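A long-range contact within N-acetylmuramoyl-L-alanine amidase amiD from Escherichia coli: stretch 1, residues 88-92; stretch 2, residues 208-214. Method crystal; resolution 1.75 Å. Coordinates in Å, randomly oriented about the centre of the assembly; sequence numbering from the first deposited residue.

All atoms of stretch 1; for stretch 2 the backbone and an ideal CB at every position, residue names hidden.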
ATOM      1  N   SER A  88       8.745  -5.413  -7.494  1.00  2.00           N
ATOM      2  CA  SER A  88       7.389  -4.974  -7.216  1.00  3.22           C
ATOM      3  C   SER A  88       6.675  -4.577  -8.502  1.00  4.56           C
ATOM      4  O   SER A  88       7.319  -4.307  -9.524  1.00  3.57           O
ATOM      5  CB  SER A  88       7.389  -3.776  -6.232  1.00  2.00           C
ATOM      6  OG  SER A  88       8.330  -2.784  -6.646  1.00  2.00           O
ATOM      7  N   ALA A  89       5.344  -4.576  -8.431  1.00  5.66           N
ATOM      8  CA  ALA A  89       4.455  -4.242  -9.554  1.00  5.04           C
ATOM      9  C   ALA A  89       3.097  -3.726  -9.037  1.00  5.50           C
ATOM     10  O   ALA A  89       2.508  -4.320  -8.133  1.00  3.47           O
ATOM     11  CB  ALA A  89       4.274  -5.469 -10.484  1.00  7.06           C
ATOM     12  N   TRP A  90       2.648  -2.589  -9.568  1.00  3.14           N
ATOM     13  CA  TRP A  90       1.333  -2.033  -9.241  1.00  2.00           C
ATOM     14  C   TRP A  90       0.771  -1.223 -10.416  1.00  5.34           C
ATOM     15  O   TRP A  90       1.383  -0.232 -10.866  1.00  2.46           O
ATOM     16  CB  TRP A  90       1.394  -1.156  -7.967  1.00  3.41           C
ATOM     17  CG  TRP A  90       0.038  -0.792  -7.498  1.00  6.59           C
ATOM     18  CD1 TRP A  90      -0.505   0.476  -7.444  1.00  6.98           C
ATOM     19  CD2 TRP A  90      -0.986  -1.693  -7.046  1.00  4.44           C
ATOM     20  NE1 TRP A  90      -1.803   0.413  -6.960  1.00  3.41           N
ATOM     21  CE2 TRP A  90      -2.130  -0.903  -6.731  1.00  3.71           C
ATOM     22  CE3 TRP A  90      -1.057  -3.093  -6.884  1.00  5.07           C
ATOM     23  CZ2 TRP A  90      -3.324  -1.471  -6.264  1.00  6.44           C
ATOM     24  CZ3 TRP A  90      -2.263  -3.665  -6.432  1.00  5.06           C
ATOM     25  CH2 TRP A  90      -3.377  -2.850  -6.137  1.00  4.67           C
ATOM     26  N   ARG A  91      -0.384  -1.676 -10.912  1.00  3.73           N
ATOM     27  CA  ARG A  91      -1.170  -0.931 -11.904  1.00  7.03           C
ATOM     28  C   ARG A  91      -0.378  -0.565 -13.155  1.00  7.07           C
ATOM     29  O   ARG A  91      -0.491   0.556 -13.679  1.00 10.80           O
ATOM     30  CB  ARG A  91      -1.792   0.314 -11.231  1.00  7.04           C
ATOM     31  CG  ARG A  91      -2.973  -0.076 -10.393  1.00 11.25           C
ATOM     32  CD  ARG A  91      -3.632   1.075  -9.677  1.00 10.72           C
ATOM     33  NE  ARG A  91      -4.528   1.927 -10.461  1.00  8.25           N
ATOM     34  CZ  ARG A  91      -5.836   1.709 -10.673  1.00 13.06           C
ATOM     35  NH1 ARG A  91      -6.454   0.620 -10.225  1.00  8.48           N
ATOM     36  NH2 ARG A  91      -6.543   2.592 -11.376  1.00 13.50           N
ATOM     37  N   GLY A  92       0.448  -1.490 -13.629  1.00  2.71           N
ATOM     38  CA  GLY A  92       1.229  -1.205 -14.839  1.00  5.43           C
ATOM     39  C   GLY A  92       2.694  -0.841 -14.552  1.00  5.36           C
ATOM     40  O   GLY A  92       3.540  -0.993 -15.428  1.00  8.40           O
ATOM     41  N   UNK A 208      -5.606  -8.512 -11.692  1.00  6.31           N
ATOM     42  CA  UNK A 208      -4.582  -8.000 -12.590  1.00  8.11           C
ATOM     43  C   UNK A 208      -4.914  -6.575 -12.978  1.00  9.52           C
ATOM     44  O   UNK A 208      -4.064  -5.692 -12.921  1.00  4.40           O
ATOM     45  CB  UNK A 208      -4.451  -8.881 -13.834  1.00  8.11           C
ATOM     46  N   UNK A 209      -6.156  -6.356 -13.406  1.00  6.04           N
ATOM     47  CA  UNK A 209      -6.551  -5.053 -13.905  1.00  6.71           C
ATOM     48  C   UNK A 209      -6.636  -3.998 -12.811  1.00  7.47           C
ATOM     49  O   UNK A 209      -6.378  -2.824 -13.084  1.00  5.00           O
ATOM     50  CB  UNK A 209      -7.900  -5.162 -14.619  1.00  6.71           C
ATOM     51  N   UNK A 210      -7.007  -4.433 -11.607  1.00  4.79           N
ATOM     52  CA  UNK A 210      -7.022  -3.542 -10.436  1.00  3.15           C
ATOM     53  C   UNK A 210      -5.590  -3.119 -10.038  1.00  5.40           C
ATOM     54  O   UNK A 210      -5.383  -1.982  -9.593  1.00  5.13           O
ATOM     55  CB  UNK A 210      -7.711  -4.234  -9.258  1.00  3.15           C
ATOM     56  N   UNK A 211      -4.630  -4.040 -10.187  1.00  5.52           N
ATOM     57  CA  UNK A 211      -3.239  -3.666 -10.200  1.00  7.01           C
ATOM     58  C   UNK A 211      -2.257  -4.728  -9.807  1.00  4.28           C
ATOM     59  O   UNK A 211      -1.049  -4.492  -9.887  1.00  3.71           O
ATOM     60  CB  UNK A 211      -3.043  -2.463  -9.275  1.00  7.01           C
ATOM     61  N   UNK A 212      -2.773  -5.901  -9.424  1.00  5.67           N
ATOM     62  CA  UNK A 212      -1.940  -6.981  -8.893  1.00  4.17           C
ATOM     63  C   UNK A 212      -1.076  -7.621  -9.980  1.00  3.37           C
ATOM     64  O   UNK A 212      -1.501  -7.788 -11.081  1.00  4.40           O
ATOM     65  CB  UNK A 212      -2.819  -8.047  -8.235  1.00  4.17           C
ATOM     66  N   UNK A 213       0.108  -8.098  -9.598  1.00  4.94           N
ATOM     67  CA  UNK A 213       1.036  -8.737 -10.526  1.00  4.85           C
ATOM     68  C   UNK A 213       0.486 -10.139 -10.788  1.00  9.22           C
ATOM     69  O   UNK A 213       0.465 -10.971  -9.882  1.00 16.49           O
ATOM     70  CB  UNK A 213       2.461  -8.779  -9.972  1.00  4.85           C
ATOM     71  N   UNK A 214       0.003 -10.413 -11.996  1.00  6.13           N
ATOM     72  CA  UNK A 214      -0.493 -11.740 -12.332  1.00  8.38           C
ATOM     73  C   UNK A 214       0.200 -12.129 -13.627  1.00 10.59           C
ATOM     74  O   UNK A 214       0.092 -11.415 -14.604  1.00 10.77           O
ATOM     75  CB  UNK A 214      -2.017 -11.772 -12.466  1.00  8.38           C
TER

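Position 208 lies in a helix that begins earlier in the chain, and nothing of stretch 1 comes within 5.5 Å of its ideal CB. Almost any helix-compatible residue would serve; the deposited one is Ala208, which makes no contact.

Position 209 is also helical, and its CA-to-CB bond points away from stretch 1. A long polar side chain would be as acceptable here as a short one. The residue is Arg209, whose side chain stays clear of stretch 1.

At position 210 the CA-to-CB bond points sideways, and the ideal CB lies 5.1 Å from Arg91 NH1. Whatever the side chain, the carbonyl offers an acceptor: Arg91 NH1 donates a hydrogen bond to O of 210 at 2.9 Å. Beyond the CB lie a guanidinium and the far end of the Trp90 ring, so a large apolar or aromatic group would suit, as might a long aliphatic one. The residue is Tyr210. Its ring places CD2 3.8 Å from Trp90 CH2 in an oblique aromatic pair, and Arg91 NH1 lies over one of its faces; with Arg91 CZ 5.6 Å from the ring centroid, any cation-pi attraction is weak at most.

Position 211 is the most restricted. Its phi of 156° takes the chain out of the helix, and an ideal CB would press against the preceding carbonyl O. That CB also points toward stretch 1, where it would clash with Arg91 CG at 2.6 Å and sit tightly against Trp90 CE2 at 3.1 Å. Only glycine fits these demands, and Gly211 is found. Its CA packs over the Trp90 face, 4.0 Å from the centroid of the six-membered ring, while its O accepts a nearly straight hydrogen bond from Arg91 N at 3.1 Å.

At position 212 the CA-to-CB bond points away, yet the ideal CB is 4.8 Å from Trp90 CZ3. A side chain that turns back could meet the indole edge; an aromatic or a long apolar group would do. Tyr212 presents its ring face to that edge, with CE2 3.7 Å from Trp90 CH2.

At position 213 the CA-to-CB bond points sideways, its ideal CB 3.8 Å from Ala89 CB. Small or medium side chains, polar or apolar, would be plausible beside that methyl. Asp213 brings CG to 3.8 Å from Ala89 CB. Its backbone N donates to a water at 2.8 Å, and this water donates to Ala89 O at 2.9 Å, bridging the two stretches.

Position 214 is out of reach, leaving the choice open; it is Val214.

Stretch 2, residues 208-214: ARYGYDV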
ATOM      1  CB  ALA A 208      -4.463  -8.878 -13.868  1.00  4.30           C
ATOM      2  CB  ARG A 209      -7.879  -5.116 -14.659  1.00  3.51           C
ATOM      3  CG  ARG A 209      -7.890  -5.995 -15.945  1.00  8.03           C
ATOM      4  CD  ARG A 209      -7.089  -5.439 -17.142  1.00  7.23           C
ATOM      5  NE  ARG A 209      -5.640  -5.470 -16.939  1.00 12.67           N
ATOM      6  CZ  ARG A 209      -4.842  -6.531 -17.129  1.00 12.95           C
ATOM      7  NH1 ARG A 209      -5.309  -7.687 -17.576  1.00 13.81           N
ATOM      8  NH2 ARG A 209      -3.549  -6.421 -16.877  1.00 16.41           N
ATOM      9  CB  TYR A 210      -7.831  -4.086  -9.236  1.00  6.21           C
ATOM     10  CG  TYR A 210      -7.922  -3.039  -8.114  1.00  5.33           C
ATOM     11  CD1 TYR A 210      -8.745  -1.914  -8.251  1.00  3.63           C
ATOM     12  CD2 TYR A 210      -7.125  -3.128  -6.967  1.00  9.09           C
ATOM     13  CE1 TYR A 210      -8.817  -0.964  -7.248  1.00  4.12           C
ATOM     14  CE2 TYR A 210      -7.170  -2.117  -5.954  1.00  5.84           C
ATOM     15  CZ  TYR A 210      -8.035  -1.068  -6.113  1.00  5.32           C
ATOM     16  OH  TYR A 210      -8.077  -0.069  -5.161  1.00  8.06           O
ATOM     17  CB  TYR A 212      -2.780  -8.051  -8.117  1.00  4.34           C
ATOM     18  CG  TYR A 212      -3.318  -7.550  -6.793  1.00  3.46           C
ATOM     19  CD1 TYR A 212      -2.700  -7.880  -5.554  1.00  2.32           C
ATOM     20  CD2 TYR A 212      -4.418  -6.694  -6.777  1.00  5.25           C
ATOM     21  CE1 TYR A 212      -3.225  -7.347  -4.351  1.00  2.00           C
ATOM     22  CE2 TYR A 212      -4.935  -6.183  -5.645  1.00  7.58           C
ATOM     23  CZ  TYR A 212      -4.367  -6.516  -4.406  1.00  2.38           C
ATOM     24  OH  TYR A 212      -4.904  -5.918  -3.282  1.00  6.62           O
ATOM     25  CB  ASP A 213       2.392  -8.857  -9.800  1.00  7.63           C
ATOM     26  CG  ASP A 213       3.566  -9.213 -10.717  1.00 11.63           C
ATOM     27  OD1 ASP A 213       3.449  -9.149 -11.953  1.00 12.59           O
ATOM     28  OD2 ASP A 213       4.654  -9.531 -10.164  1.00 10.34           O
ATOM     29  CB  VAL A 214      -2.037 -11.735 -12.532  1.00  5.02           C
ATOM     30  CG1 VAL A 214      -2.543 -13.068 -13.107  1.00 12.17           C
ATOM     31  CG2 VAL A 214      -2.761 -11.463 -11.237  1.00  5.42           C
TER
HETATM   32  O   HOH W   1       1.430  -6.876  -7.391  1.00  5.58           O
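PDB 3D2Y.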